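Ice-binding protein (Colwellia, PDB 3WP9) binds to the surface of ice crystals and inhibits their growth, and also restrains ice recrystallization. Local coordinates at residues 79-84 / 202-207. Sequence-based numbering, arbitrary orientation.
Sequences SDMGIA and LAQTAV
Met81 reaches from helix 71-89 to strand 200-203, bringing its sulfur up against the backbone of Leu202 and Ala203. With CG anti to the backbone N (chi1 160°) and chi2 also extended, the chain runs straight out from the helix. SD comes to rest 3.4 Å from Leu202 C and 3.7 Å from Leu202 CB, and the side chains of Met81 and Leu202 pass in opposite directions; Leu202 also packs on Ile182, Leu184 and Leu17. A bend at chi3 (65°) turns the methyl toward Ala203 and Gln204, CE meeting Ala203 O at 3.4 Å and Gln204 CG at 4.0 Å. Ala11 packs on the same methionine. An alanine here would probably open a gap between helix and strand and take from Leu202 CB and Gln204 CG the apolar cover that SD and CE give them.

At Gly82 the contact turns polar. The extended end of Gln204 brings NE2 within 4.1 Å of Gly82 CA, and a water joins the two segments, donating to Gly82 O at 3.0 Å and accepting from Gln204 NE2 at 3.1 Å. Gln204 OE1 is weakly bonded to Lys186 NZ, so both ends of the amide are engaged.

The helix thus lies alongside the right-handed beta-helix, joined to this coil by buried van der Waals packing through one thioether and, at the partly exposed margin, by a single water bridge rather than direct polar bonds.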
loop_
_atom_site.group_PDB
_atom_site.type_symbol
_atom_site.label_atom_id
_atom_site.label_comp_id
_atom_site.label_asym_id
_atom_site.label_seq_id
_atom_site.Cartn_x
_atom_site.Cartn_y
_atom_site.Cartn_z
ATOM N N SER A 79 14.031 -3.272 5.708
ATOM C CA SER A 79 13.955 -3.707 7.139
ATOM C C SER A 79 12.761 -3.138 7.884
ATOM O O SER A 79 11.999 -3.882 8.502
ATOM C CB SER A 79 15.209 -3.186 7.875
ATOM O OG SER A 79 16.207 -4.135 7.630
ATOM N N ASP A 80 12.592 -1.810 7.825
ATOM C CA ASP A 80 11.454 -1.094 8.499
ATOM C C ASP A 80 10.092 -1.530 7.938
ATOM O O ASP A 80 9.070 -1.533 8.655
ATOM C CB ASP A 80 11.615 0.413 8.372
ATOM C CG ASP A 80 12.722 0.938 9.293
ATOM O OD1 ASP A 80 13.051 0.166 10.210
ATOM O OD2 ASP A 80 13.222 2.082 9.050
ATOM N N MET A 81 10.087 -1.913 6.651
ATOM C CA MET A 81 8.833 -2.413 6.049
ATOM C C MET A 81 8.483 -3.746 6.722
ATOM O O MET A 81 7.304 -3.991 7.069
ATOM C CB MET A 81 8.966 -2.588 4.539
ATOM C CG MET A 81 7.877 -3.562 4.004
ATOM S SD MET A 81 7.855 -3.714 2.199
ATOM C CE MET A 81 9.466 -4.472 1.825
ATOM N N GLY A 82 9.482 -4.595 6.962
ATOM C CA GLY A 82 9.143 -5.882 7.621
ATOM C C GLY A 82 8.757 -5.757 9.090
ATOM O O GLY A 82 7.855 -6.473 9.542
ATOM N N ILE A 83 9.403 -4.820 9.792
ATOM C CA ILE A 83 9.027 -4.452 11.134
ATOM C C ILE A 83 7.581 -3.930 11.152
ATOM O O ILE A 83 6.798 -4.341 12.001
ATOM C CB ILE A 83 10.033 -3.379 11.723
ATOM C CG1 ILE A 83 11.418 -4.045 11.903
ATOM C CG2 ILE A 83 9.464 -2.735 12.996
ATOM C CD1 ILE A 83 12.597 -3.090 11.938
ATOM N N ALA A 84 7.228 -3.035 10.203
ATOM C CA ALA A 84 5.833 -2.526 10.088
ATOM C C ALA A 84 4.802 -3.596 9.885
ATOM O O ALA A 84 3.715 -3.615 10.541
ATOM C CB ALA A 84 5.703 -1.455 9.034
ATOM N N LEU A 202 3.808 -1.353 -0.175
ATOM C CA LEU A 202 4.993 -1.903 0.505
ATOM C C LEU A 202 4.914 -3.416 0.446
ATOM O O LEU A 202 4.310 -4.074 1.274
ATOM C CB LEU A 202 5.064 -1.364 1.984
ATOM C CG LEU A 202 4.941 0.171 2.085
ATOM C CD1 LEU A 202 4.887 0.638 3.557
ATOM C CD2 LEU A 202 5.929 0.969 1.261
ATOM N N ALA A 203 5.560 -3.982 -0.581
ATOM C CA ALA A 203 5.461 -5.443 -0.821
ATOM C C ALA A 203 6.719 -6.201 -0.523
ATOM O O ALA A 203 7.813 -5.747 -0.878
ATOM C CB ALA A 203 5.166 -5.600 -2.309
ATOM N N GLN A 204 6.567 -7.332 0.094
ATOM C CA GLN A 204 7.730 -8.157 0.318
ATOM C C GLN A 204 8.137 -9.023 -0.863
ATOM O O GLN A 204 9.173 -9.713 -0.765
ATOM C CB GLN A 204 7.564 -8.959 1.596
ATOM C CG GLN A 204 7.673 -7.956 2.762
ATOM C CD GLN A 204 7.487 -8.565 4.098
ATOM O OE1 GLN A 204 8.027 -9.648 4.365
ATOM N NE2 GLN A 204 6.689 -7.903 4.972
ATOM N N THR A 205 7.313 -9.088 -1.922
ATOM C CA THR A 205 7.807 -9.568 -3.204
ATOM C C THR A 205 7.762 -8.394 -4.203
ATOM O O THR A 205 8.641 -7.458 -4.113
ATOM C CB THR A 205 7.175 -10.906 -3.703
ATOM O OG1 THR A 205 5.760 -10.749 -3.982
ATOM C CG2 THR A 205 7.365 -12.079 -2.682
ATOM N N ALA A 206 6.928 -8.450 -5.224
ATOM C CA ALA A 206 6.919 -7.465 -6.280
ATOM C C ALA A 206 5.655 -6.577 -6.218
ATOM O O ALA A 206 4.663 -6.962 -5.662
ATOM C CB ALA A 206 6.942 -8.179 -7.663
ATOM N N VAL A 207 5.786 -5.431 -6.870
ATOM C CA VAL A 207 4.636 -4.584 -7.204
ATOM C C VAL A 207 4.402 -4.535 -8.723
ATOM O O VAL A 207 5.352 -4.247 -9.444
ATOM C CB VAL A 207 4.836 -3.149 -6.602
ATOM C CG1 VAL A 207 3.673 -2.281 -7.032
ATOM C CG2 VAL A 207 5.024 -3.214 -5.082
HETATM O O HOH W 1 7.550 -8.910 7.743
#